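Local structure of D-mandelate dehydrogenase (Rhodotorula graminis, 2W2K) at residues B[12-17]-B[59-64]; B[180-183]-B[187-190]; B[241-246]-B[263-268]; B[38-43]-B[67-72]. The protein probably interconverts D-mandelate and its 2-oxo acid with a nicotinamide cofactor, as a member of the D-isomer specific 2-hydroxyacid dehydrogenase family. One frame throughout, in Å; residues are numbered along the deposited sequence.

Contact 1 (B[12-17]-B[59-64]); sequences PARHLD and AVENGT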
loop_
_atom_site.group_PDB
_atom_site.type_symbol
_atom_site.label_atom_id
_atom_site.label_comp_id
_atom_site.label_asym_id
_atom_site.label_seq_id
_atom_site.Cartn_x
_atom_site.Cartn_y
_atom_site.Cartn_z
ATOM N N PRO B 12 -16.942 27.228 -9.950
ATOM C CA PRO B 12 -17.118 27.668 -8.541
ATOM C C PRO B 12 -16.877 26.512 -7.558
ATOM O O PRO B 12 -16.490 25.407 -7.982
ATOM C CB PRO B 12 -18.586 28.123 -8.497
ATOM C CG PRO B 12 -19.262 27.224 -9.542
ATOM C CD PRO B 12 -18.237 27.130 -10.664
ATOM N N ALA B 13 -17.120 26.748 -6.267
ATOM C CA ALA B 13 -16.806 25.753 -5.217
ATOM C C ALA B 13 -17.638 24.460 -5.335
ATOM O O ALA B 13 -18.776 24.500 -5.793
ATOM C CB ALA B 13 -16.960 26.393 -3.790
ATOM N N ARG B 14 -17.055 23.323 -4.946
ATOM C CA ARG B 14 -17.754 22.019 -4.968
ATOM C C ARG B 14 -17.934 21.355 -3.589
ATOM O O ARG B 14 -18.705 20.396 -3.461
ATOM C CB ARG B 14 -17.016 21.023 -5.891
ATOM C CG ARG B 14 -17.027 21.364 -7.372
ATOM C CD ARG B 14 -15.945 20.563 -8.135
ATOM N NE ARG B 14 -15.767 21.041 -9.512
ATOM C CZ ARG B 14 -14.607 21.059 -10.165
ATOM N NH1 ARG B 14 -13.492 20.627 -9.585
ATOM N NH2 ARG B 14 -14.557 21.526 -11.403
ATOM N N HIS B 15 -17.214 21.827 -2.574
ATOM C CA HIS B 15 -17.129 21.106 -1.293
ATOM C C HIS B 15 -17.628 21.931 -0.106
ATOM O O HIS B 15 -18.419 21.432 0.711
ATOM C CB HIS B 15 -15.701 20.554 -1.057
ATOM C CG HIS B 15 -15.235 19.633 -2.153
ATOM N ND1 HIS B 15 -14.389 20.038 -3.166
ATOM C CD2 HIS B 15 -15.545 18.343 -2.419
ATOM C CE1 HIS B 15 -14.192 19.035 -4.004
ATOM N NE2 HIS B 15 -14.871 17.990 -3.565
ATOM N N LEU B 16 -17.189 23.188 -0.017
ATOM C CA LEU B 16 -17.459 24.033 1.149
ATOM C C LEU B 16 -18.573 25.043 0.857
ATOM O O LEU B 16 -18.313 26.238 0.692
ATOM C CB LEU B 16 -16.185 24.762 1.596
ATOM C CG LEU B 16 -15.006 23.878 2.059
ATOM C CD1 LEU B 16 -13.902 24.757 2.650
ATOM C CD2 LEU B 16 -15.440 22.826 3.071
ATOM N N ASP B 17 -19.807 24.557 0.805
ATOM C CA ASP B 17 -20.944 25.388 0.360
ATOM C C ASP B 17 -21.194 26.620 1.262
ATOM O O ASP B 17 -21.382 27.727 0.742
ATOM C CB ASP B 17 -22.228 24.543 0.226
ATOM C CG ASP B 17 -22.092 23.404 -0.804
ATOM O OD1 ASP B 17 -21.618 23.637 -1.941
ATOM O OD2 ASP B 17 -22.469 22.262 -0.472
ATOM N N ALA B 59 -9.329 24.810 -7.869
ATOM C CA ALA B 59 -8.855 23.448 -8.129
ATOM C C ALA B 59 -7.697 23.458 -9.132
ATOM O O ALA B 59 -7.604 24.343 -9.980
ATOM C CB ALA B 59 -10.004 22.541 -8.664
ATOM N N VAL B 60 -6.853 22.434 -9.055
ATOM C CA VAL B 60 -5.661 22.349 -9.923
ATOM C C VAL B 60 -6.075 22.262 -11.396
ATOM O O VAL B 60 -5.454 22.898 -12.283
ATOM C CB VAL B 60 -4.755 21.143 -9.505
ATOM C CG1 VAL B 60 -3.713 20.833 -10.590
ATOM C CG2 VAL B 60 -4.051 21.434 -8.175
ATOM N N GLU B 61 -7.142 21.499 -11.650
ATOM C CA GLU B 61 -7.671 21.317 -13.013
ATOM C C GLU B 61 -8.571 22.459 -13.549
ATOM O O GLU B 61 -9.047 22.374 -14.687
ATOM C CB GLU B 61 -8.417 19.963 -13.136
ATOM C CG GLU B 61 -9.734 19.856 -12.349
ATOM C CD GLU B 61 -9.561 19.405 -10.889
ATOM O OE1 GLU B 61 -8.429 19.369 -10.360
ATOM O OE2 GLU B 61 -10.585 19.077 -10.265
ATOM N N ASN B 62 -8.833 23.488 -12.733
ATOM C CA ASN B 62 -9.725 24.591 -13.131
ATOM C C ASN B 62 -8.923 25.716 -13.764
ATOM O O ASN B 62 -7.841 26.058 -13.271
ATOM C CB ASN B 62 -10.484 25.204 -11.932
ATOM C CG ASN B 62 -11.553 24.277 -11.310
ATOM O OD1 ASN B 62 -11.737 23.116 -11.691
ATOM N ND2 ASN B 62 -12.226 24.806 -10.281
ATOM N N GLY B 63 -9.477 26.316 -14.822
ATOM C CA GLY B 63 -8.884 27.509 -15.436
ATOM C C GLY B 63 -7.701 27.276 -16.373
ATOM O O GLY B 63 -6.978 28.223 -16.696
ATOM N N THR B 64 -7.506 26.026 -16.824
ATOM C CA THR B 64 -6.307 25.667 -17.597
ATOM C C THR B 64 -6.275 26.303 -19.005
ATOM O O THR B 64 -5.202 26.423 -19.607
ATOM C CB THR B 64 -6.089 24.112 -17.725
ATOM O OG1 THR B 64 -7.187 23.532 -18.428
ATOM C CG2 THR B 64 -5.957 23.425 -16.342
HETATM O O HOH W 1 -14.185 23.614 -8.377
#

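Contact 2 (B[180-183]-B[187-190]); sequences RKAV and GMKL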
loop_
_atom_site.group_PDB
_atom_site.type_symbol
_atom_site.label_atom_id
_atom_site.label_comp_id
_atom_site.label_asym_id
_atom_site.label_seq_id
_atom_site.Cartn_x
_atom_site.Cartn_y
_atom_site.Cartn_z
ATOM N N ARG B 180 8.041 8.688 8.432
ATOM C CA ARG B 180 7.363 8.319 9.699
ATOM C C ARG B 180 6.569 7.003 9.497
ATOM O O ARG B 180 6.643 6.064 10.323
ATOM C CB ARG B 180 6.428 9.443 10.176
ATOM C CG ARG B 180 5.760 9.170 11.554
ATOM C CD ARG B 180 4.742 10.247 11.967
ATOM N NE ARG B 180 3.597 10.330 11.070
ATOM C CZ ARG B 180 2.577 9.461 11.042
ATOM N NH1 ARG B 180 2.525 8.424 11.877
ATOM N NH2 ARG B 180 1.603 9.632 10.173
ATOM N N LYS B 181 5.831 6.939 8.394
ATOM C CA LYS B 181 5.011 5.755 8.083
ATOM C C LYS B 181 5.888 4.519 7.745
ATOM O O LYS B 181 5.617 3.412 8.228
ATOM C CB LYS B 181 3.987 6.105 6.983
ATOM C CG LYS B 181 2.895 7.127 7.439
ATOM C CD LYS B 181 2.104 7.702 6.213
ATOM C CE LYS B 181 1.188 8.820 6.673
ATOM N NZ LYS B 181 0.521 9.563 5.560
ATOM N N ALA B 182 6.954 4.723 6.968
ATOM C CA ALA B 182 7.851 3.621 6.578
ATOM C C ALA B 182 8.708 3.080 7.737
ATOM O O ALA B 182 8.920 1.859 7.821
ATOM C CB ALA B 182 8.760 4.046 5.398
ATOM N N VAL B 183 9.184 3.984 8.609
ATOM C CA VAL B 183 10.057 3.618 9.765
ATOM C C VAL B 183 9.253 3.048 10.945
ATOM O O VAL B 183 9.484 1.905 11.375
ATOM C CB VAL B 183 10.943 4.828 10.278
ATOM C CG1 VAL B 183 11.663 4.465 11.596
ATOM C CG2 VAL B 183 11.937 5.257 9.197
ATOM N N GLY B 187 8.725 -0.638 9.669
ATOM C CA GLY B 187 9.988 -1.131 10.269
ATOM C C GLY B 187 11.258 -0.919 9.466
ATOM O O GLY B 187 12.287 -1.589 9.720
ATOM N N MET B 188 11.215 0.012 8.507
ATOM C CA MET B 188 12.399 0.340 7.688
ATOM C C MET B 188 13.375 1.225 8.505
ATOM O O MET B 188 13.014 1.742 9.590
ATOM C CB MET B 188 12.000 1.068 6.363
ATOM C CG MET B 188 11.038 0.283 5.394
ATOM S SD MET B 188 10.865 1.034 3.738
ATOM C CE MET B 188 12.434 0.450 3.023
ATOM N N LYS B 189 14.609 1.330 8.000
ATOM C CA LYS B 189 15.659 2.235 8.501
ATOM C C LYS B 189 15.838 3.410 7.516
ATOM O O LYS B 189 15.682 3.223 6.303
ATOM C CB LYS B 189 16.991 1.486 8.631
ATOM C CG LYS B 189 16.954 0.245 9.556
ATOM C CD LYS B 189 18.258 -0.571 9.477
ATOM C CE LYS B 189 18.221 -1.743 10.464
ATOM N N LEU B 190 16.197 4.598 8.019
ATOM C CA LEU B 190 16.241 5.816 7.175
ATOM C C LEU B 190 17.661 6.385 6.977
ATOM O O LEU B 190 18.367 6.633 7.956
ATOM C CB LEU B 190 15.324 6.932 7.742
ATOM C CG LEU B 190 15.225 8.247 6.922
ATOM C CD1 LEU B 190 14.528 8.049 5.563
ATOM C CD2 LEU B 190 14.518 9.347 7.728
#

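Contact 3 (B[241-246]-B[263-268]); sequences AFFAAM and QDALIA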
loop_
_atom_site.group_PDB
_atom_site.type_symbol
_atom_site.label_atom_id
_atom_site.label_comp_id
_atom_site.label_asym_id
_atom_site.label_seq_id
_atom_site.Cartn_x
_atom_site.Cartn_y
_atom_site.Cartn_z
ATOM N N ALA B 241 24.456 8.166 -13.835
ATOM C CA ALA B 241 25.469 7.997 -12.742
ATOM C C ALA B 241 24.832 7.553 -11.404
ATOM O O ALA B 241 25.428 6.778 -10.617
ATOM C CB ALA B 241 26.264 9.283 -12.545
ATOM N N PHE B 242 23.624 8.046 -11.150
ATOM C CA PHE B 242 22.889 7.674 -9.937
ATOM C C PHE B 242 22.561 6.180 -9.950
ATOM O O PHE B 242 22.803 5.480 -8.942
ATOM C CB PHE B 242 21.592 8.487 -9.791
ATOM C CG PHE B 242 20.905 8.313 -8.440
ATOM C CD1 PHE B 242 21.152 9.208 -7.413
ATOM C CD2 PHE B 242 20.019 7.245 -8.207
ATOM C CE1 PHE B 242 20.542 9.067 -6.141
ATOM C CE2 PHE B 242 19.362 7.103 -6.944
ATOM C CZ PHE B 242 19.644 8.017 -5.900
ATOM N N PHE B 243 22.009 5.695 -11.067
ATOM C CA PHE B 243 21.671 4.270 -11.203
ATOM C C PHE B 243 22.926 3.376 -11.153
ATOM O O PHE B 243 22.904 2.289 -10.521
ATOM C CB PHE B 243 20.824 3.974 -12.452
ATOM C CG PHE B 243 19.434 4.579 -12.414
ATOM C CD1 PHE B 243 18.530 4.246 -11.379
ATOM C CD2 PHE B 243 19.020 5.479 -13.403
ATOM C CE1 PHE B 243 17.234 4.813 -11.324
ATOM C CE2 PHE B 243 17.722 6.049 -13.366
ATOM C CZ PHE B 243 16.829 5.707 -12.329
ATOM N N ALA B 244 24.016 3.832 -11.787
ATOM C CA ALA B 244 25.308 3.104 -11.674
ATOM C C ALA B 244 25.747 2.887 -10.226
ATOM O O ALA B 244 26.334 1.813 -9.874
ATOM C CB ALA B 244 26.436 3.803 -12.516
ATOM N N ALA B 245 25.458 3.875 -9.369
ATOM C CA ALA B 245 25.813 3.808 -7.931
ATOM C C ALA B 245 24.892 2.924 -7.074
ATOM O O ALA B 245 25.305 2.485 -5.999
ATOM C CB ALA B 245 25.951 5.235 -7.304
ATOM N N MET B 246 23.679 2.622 -7.567
ATOM C CA MET B 246 22.731 1.769 -6.819
ATOM C C MET B 246 23.160 0.297 -6.718
ATOM O O MET B 246 23.931 -0.198 -7.549
ATOM C CB MET B 246 21.300 1.888 -7.402
ATOM C CG MET B 246 20.693 3.296 -7.211
ATOM S SD MET B 246 18.978 3.452 -7.807
ATOM C CE MET B 246 18.067 2.612 -6.487
ATOM N N GLN B 263 13.827 9.355 -18.064
ATOM C CA GLN B 263 13.100 8.164 -18.553
ATOM C C GLN B 263 14.021 7.132 -19.234
ATOM O O GLN B 263 13.967 5.934 -18.927
ATOM C CB GLN B 263 11.924 8.573 -19.451
ATOM C CG GLN B 263 11.114 7.409 -20.070
ATOM C CD GLN B 263 9.808 7.901 -20.681
ATOM O OE1 GLN B 263 8.955 8.447 -19.979
ATOM N NE2 GLN B 263 9.653 7.726 -21.998
ATOM N N ASP B 264 14.890 7.607 -20.122
ATOM C CA ASP B 264 15.817 6.715 -20.825
ATOM C C ASP B 264 16.786 5.982 -19.892
ATOM O O ASP B 264 17.001 4.775 -20.057
ATOM C CB ASP B 264 16.579 7.465 -21.933
ATOM C CG ASP B 264 15.676 7.892 -23.095
ATOM O OD1 ASP B 264 14.590 7.302 -23.296
ATOM O OD2 ASP B 264 16.073 8.823 -23.831
ATOM N N ALA B 265 17.344 6.694 -18.900
ATOM C CA ALA B 265 18.238 6.064 -17.905
ATOM C C ALA B 265 17.510 5.002 -17.068
ATOM O O ALA B 265 18.084 3.935 -16.759
ATOM C CB ALA B 265 18.853 7.129 -16.993
ATOM N N LEU B 266 16.256 5.301 -16.697
ATOM C CA LEU B 266 15.430 4.366 -15.892
ATOM C C LEU B 266 15.170 3.057 -16.675
ATOM O O LEU B 266 15.382 1.945 -16.136
ATOM C CB LEU B 266 14.110 5.037 -15.452
ATOM C CG LEU B 266 13.079 4.198 -14.657
ATOM C CD1 LEU B 266 13.665 3.671 -13.341
ATOM C CD2 LEU B 266 11.787 4.988 -14.416
ATOM N N ILE B 267 14.742 3.209 -17.941
ATOM C CA ILE B 267 14.508 2.076 -18.868
ATOM C C ILE B 267 15.741 1.174 -18.956
ATOM O O ILE B 267 15.630 -0.044 -18.842
ATOM C CB ILE B 267 14.063 2.539 -20.321
ATOM C CG1 ILE B 267 12.629 3.092 -20.323
ATOM C CG2 ILE B 267 14.105 1.359 -21.297
ATOM C CD1 ILE B 267 12.347 4.079 -21.474
ATOM N N ALA B 268 16.917 1.780 -19.131
ATOM C CA ALA B 268 18.180 1.041 -19.277
ATOM C C ALA B 268 18.559 0.235 -18.035
ATOM O O ALA B 268 19.039 -0.903 -18.131
ATOM C CB ALA B 268 19.305 2.003 -19.642
#

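Contact 4 (B[38-43]-B[67-72]); sequences DGFKQA and YPWNAD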
loop_
_atom_site.group_PDB
_atom_site.type_symbol
_atom_site.label_atom_id
_atom_site.label_comp_id
_atom_site.label_asym_id
_atom_site.label_seq_id
_atom_site.Cartn_x
_atom_site.Cartn_y
_atom_site.Cartn_z
ATOM N N ASP B 38 -5.318 33.019 -25.850
ATOM C CA ASP B 38 -5.178 34.262 -26.624
ATOM C C ASP B 38 -6.439 35.136 -26.475
ATOM O O ASP B 38 -6.343 36.373 -26.431
ATOM C CB ASP B 38 -4.873 33.982 -28.115
ATOM C CG ASP B 38 -3.358 33.742 -28.396
ATOM O OD1 ASP B 38 -2.460 34.136 -27.600
ATOM O OD2 ASP B 38 -3.069 33.158 -29.452
ATOM N N GLY B 39 -7.602 34.488 -26.413
ATOM C CA GLY B 39 -8.885 35.175 -26.190
ATOM C C GLY B 39 -8.989 35.868 -24.822
ATOM O O GLY B 39 -9.601 36.944 -24.720
ATOM N N PHE B 40 -8.384 35.259 -23.790
ATOM C CA PHE B 40 -8.290 35.840 -22.410
ATOM C C PHE B 40 -7.369 37.054 -22.383
ATOM O O PHE B 40 -7.685 38.067 -21.752
ATOM C CB PHE B 40 -7.801 34.766 -21.409
ATOM C CG PHE B 40 -7.766 35.211 -19.938
ATOM C CD1 PHE B 40 -8.913 35.699 -19.285
ATOM C CD2 PHE B 40 -6.597 35.075 -19.207
ATOM C CE1 PHE B 40 -8.870 36.072 -17.915
ATOM C CE2 PHE B 40 -6.527 35.437 -17.830
ATOM C CZ PHE B 40 -7.665 35.944 -17.193
ATOM N N LYS B 41 -6.222 36.973 -23.070
ATOM C CA LYS B 41 -5.331 38.147 -23.161
ATOM C C LYS B 41 -6.065 39.326 -23.805
ATOM O O LYS B 41 -5.882 40.483 -23.397
ATOM C CB LYS B 41 -4.035 37.845 -23.947
ATOM C CG LYS B 41 -3.061 36.888 -23.246
ATOM C CD LYS B 41 -1.624 36.972 -23.870
ATOM C CE LYS B 41 -1.639 36.707 -25.401
ATOM N NZ LYS B 41 -0.255 36.795 -26.028
ATOM N N GLN B 42 -6.898 39.035 -24.812
ATOM C CA GLN B 42 -7.598 40.086 -25.552
ATOM C C GLN B 42 -8.690 40.721 -24.678
ATOM O O GLN B 42 -8.926 41.936 -24.738
ATOM C CB GLN B 42 -8.201 39.527 -26.847
ATOM C CG GLN B 42 -8.949 40.575 -27.690
ATOM C CD GLN B 42 -9.780 39.973 -28.830
ATOM O OE1 GLN B 42 -10.136 40.676 -29.783
ATOM N NE2 GLN B 42 -10.097 38.678 -28.735
ATOM N N ALA B 43 -9.334 39.886 -23.868
ATOM C CA ALA B 43 -10.336 40.327 -22.872
ATOM C C ALA B 43 -9.740 41.310 -21.860
ATOM O O ALA B 43 -10.335 42.378 -21.600
ATOM C CB ALA B 43 -10.947 39.104 -22.172
ATOM N N TYR B 67 -3.724 29.218 -19.485
ATOM C CA TYR B 67 -2.266 29.026 -19.405
ATOM C C TYR B 67 -1.561 29.341 -20.761
ATOM O O TYR B 67 -2.156 29.142 -21.826
ATOM C CB TYR B 67 -1.893 27.592 -18.995
ATOM C CG TYR B 67 -2.330 27.043 -17.635
ATOM C CD1 TYR B 67 -2.898 27.853 -16.635
ATOM C CD2 TYR B 67 -2.161 25.680 -17.356
ATOM C CE1 TYR B 67 -3.298 27.289 -15.376
ATOM C CE2 TYR B 67 -2.542 25.124 -16.135
ATOM C CZ TYR B 67 -3.113 25.931 -15.151
ATOM O OH TYR B 67 -3.483 25.343 -13.961
ATOM N N PRO B 68 -0.304 29.825 -20.715
ATOM C CA PRO B 68 0.478 30.181 -19.524
ATOM C C PRO B 68 0.143 31.588 -19.020
ATOM O O PRO B 68 -0.312 32.446 -19.809
ATOM C CB PRO B 68 1.927 30.155 -20.041
ATOM C CG PRO B 68 1.800 30.605 -21.490
ATOM C CD PRO B 68 0.477 30.024 -21.962
ATOM N N TRP B 69 0.359 31.803 -17.722
ATOM C CA TRP B 69 0.399 33.151 -17.131
ATOM C C TRP B 69 1.819 33.709 -17.356
ATOM O O TRP B 69 2.645 33.797 -16.433
ATOM C CB TRP B 69 -0.062 33.126 -15.638
ATOM C CG TRP B 69 -1.592 33.045 -15.513
ATOM C CD1 TRP B 69 -2.402 31.987 -15.903
ATOM C CD2 TRP B 69 -2.489 34.055 -14.994
ATOM N NE1 TRP B 69 -3.726 32.287 -15.654
ATOM C CE2 TRP B 69 -3.808 33.544 -15.107
ATOM C CE3 TRP B 69 -2.308 35.347 -14.474
ATOM C CZ2 TRP B 69 -4.943 34.283 -14.706
ATOM C CZ3 TRP B 69 -3.451 36.078 -14.054
ATOM C CH2 TRP B 69 -4.741 35.539 -14.185
ATOM N N ASN B 70 2.099 34.050 -18.618
ATOM C CA ASN B 70 3.396 34.616 -19.009
ATOM C C ASN B 70 3.469 36.140 -18.816
ATOM O O ASN B 70 2.470 36.781 -18.443
ATOM C CB ASN B 70 3.793 34.202 -20.465
ATOM C CG ASN B 70 2.777 34.633 -21.539
ATOM O OD1 ASN B 70 1.831 35.382 -21.286
ATOM N ND2 ASN B 70 2.992 34.161 -22.767
ATOM N N ALA B 71 4.645 36.713 -19.072
ATOM C CA ALA B 71 4.841 38.176 -19.007
ATOM C C ALA B 71 3.830 38.991 -19.850
ATOM O O ALA B 71 3.344 40.045 -19.382
ATOM C CB ALA B 71 6.280 38.540 -19.402
ATOM N N ASP B 72 3.540 38.538 -21.081
ATOM C CA ASP B 72 2.594 39.260 -21.968
ATOM C C ASP B 72 1.162 39.309 -21.402
ATOM O O ASP B 72 0.531 40.361 -21.426
ATOM C CB ASP B 72 2.573 38.711 -23.408
ATOM C CG ASP B 72 1.811 39.641 -24.388
ATOM O OD1 ASP B 72 2.201 40.823 -24.548
ATOM O OD2 ASP B 72 0.817 39.205 -24.996
#

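Contact 1 (B[12-17]-B[59-64])
The irregular loop that carries Arg14 runs past a type I beta turn from Ala59 to Asn62, closed by the 3.1 Å bond from Asn62 N to Ala59 O. Arg14 reaches out of this loop, 12-17, toward Glu61 and Asn62 of the turn. The arginine chain is extended from CG to NE, with CG anti to the carbonyl carbon (chi1 -67°), which carries the guanidinium group across to the turn. Two of its nitrogens make weak bonds across the contact. NH1 lies 3.4 Å from Glu61 OE2 in a loose salt bridge, and the carboxylate meets the guanidinium at its edge, the two planes being 17° apart. NH2 lies 3.3 Å from Asn62 OD1. Here the flat groups stand almost perpendicular, at 88°, and the amide nitrogen ND2 lies over a guanidinium face. NH2 has a stronger mate in Asp11, to which it forms a salt bridge. Glu61 bends back at chi2, which brings OE2 round to the arginine.

A water ties the loops together a second time. It accepts from Asn62 ND2 at 3.0 Å and donates to Pro12 O at 2.9 Å. It also sits 3.0 Å above the guanidinium plane, over its centre.

Both loops follow neighbouring parallel strands, 5-8 and 54-57, of the flavodoxin-like domain. Lys57 NZ bonds Ala59 O and Asn62 O. Helix 310-330 backs the first loop, where the Glu317 carboxylate takes the backbone N-H groups of Arg14, His15 and Leu16, and its Phe316 meets Val60 of the second.

Contact 2 (B[180-183]-B[187-190])
Val183 points CG1 anti to its backbone N and CG2 anti to its carbonyl carbon (chi1 171°), and both methyls lie against Met188 O, at 3.6 Å from CG1 and 3.7 Å from CG2. Met188 CB lies against Ala182 O. With CG anti to the carbonyl carbon (chi1 -59°), CG lies against the same oxygen, and Met188 SD comes 4.0 Å from Ala182 CB. The main bond runs from Met188 N to Ala182 O, 3.0 Å long and fairly straight at 166°. The donor is tilted from the carbonyl plane. A weak bond from Gly187 N to Val183 O, 3.2 Å, lies next to it. Val183 CA also offers its hydrogen to Met188 O.

These bonds end helix 173-185 and turn the chain into strand 189-193. This is the second half of the beta-alpha-beta crossover that opens with strand 165-169 in the Rossmann-type NAD-binding domain. Gly187 takes positive phi at the turn, where a CB would jam against the carbonyl oxygen of the residue before.

Farther along the strand, Leu190 CB touches Val183 CG2 at 4.0 Å, the two side chains crossing at about a right angle. Leu166 of strand 165-169 packs on both Ala182 and Met188, and Phe129 of helix 114-130 also meets Met188.

Contact 3 (B[241-246]-B[263-268])
Apolar packing joins Phe243 of helix 240-245 to Ala265 and Leu266 of helix 263-271. Phe243 holds CG anti to the carbonyl carbon (chi1 -66°) and aims its ring at the second helix. One side of the ring, CD2, CE2 and CZ, does the touching. Phe243 CE2 lies 3.9 Å from Ala265 CB. Phe243 CZ lies 3.9 Å from Leu266 CD1, and the leucine side chain runs obliquely to that of the phenylalanine. Small and large partners thus share the ring: the small alanine methyl lies beside CE2 and CD2, and the leucine extends past CZ.

The two helices are consecutive in the Rossmann-type domain. The first follows strand 223-226, the second follows strand 250-254, and both pack toward strand 275-280. Leu275 of that strand touches Phe243 and Leu266 alike, and Ile238 also lies on the phenylalanine.

Contacts with the backbone add to the side-chain packing. Phe243 CE2 comes 3.7 Å from Leu266 N, and Phe243 CD2 3.8 Å from Ala265 O, both oblique to the ring. No hydrogen bond joins the segments. With an alanine in place of Phe243 the ring is gone, and a gap would probably open between the helices, with the Ala265 methyl and Leu266 CD1 losing their apolar partner. Near the first helix's end, Lys274 NZ bonds Phe243 O.

Contact 4 (B[38-43]-B[67-72])
Lys41 and Asp72 are the closest backbone pair, CA to CA 8.1 Å, where a turn of helix 37-45 lies beside a bent segment leading into helix 71-74. This is the flavodoxin-like domain, away from the residues that bind NAD(+). The bent segment has a cis peptide before Pro68 and an inverse gamma turn centred on Trp69. Asn70 is the N-cap of the next helix.

A salt bridge joins the more exposed side of the contact. Lys41 NZ meets Asp72 OD2 at 2.8 Å, on the anti side of the carboxylate oxygen and 18° out of its plane. The lysine chain bends at chi3 (-56°), and Lys41 CD and CE also lie against Asp72 OD2, each at 3.5 Å. Asp72 sends its carboxylate across the lysine at about a right angle. Asp38 OD1, 3.8 Å from Lys41 NZ, adds a long second bridge, so the one ammonium stands between two acids. With a methionine in place of Lys41, Asp72 would probably lose its charge partner and be left near Asp38 with no cation between them.

Deeper in, the rings of Phe40 and Trp69 approach obliquely, their planes at 55°. Trp69 NE1 is hydrogen-bonded to Ser66 OG, while Trp93 meets the indole edge-to-face. Leu73 packs on Phe40 and Lys41. The nearest ring atoms are Phe40 CE2 and Trp69 CZ2, 3.7 Å apart.

Contacts 2 and 3 belong to the Rossmann-type NAD-binding domain, contacts 1 and 4 to the flavodoxin-like domain. Both of the first pair are buried. Contact 2 works mainly through the backbone, where the chain passes from a helix into a strand; contact 3 is apolar, between two helices. Contacts 1 and 4 are partly buried and carry charge; contact 4 adds aromatic packing. Contact 1 joins two loops by weak bonds and a water, whereas contact 4 has a short salt bridge. Both use the chain between strand 54-57 and helix 71-74. Their segments alternate along the chain and touch by packing, Val60 O to Tyr67 OH 3.6 Å. Contacts 2 and 4 are farthest apart, with centres 46 Å from each other.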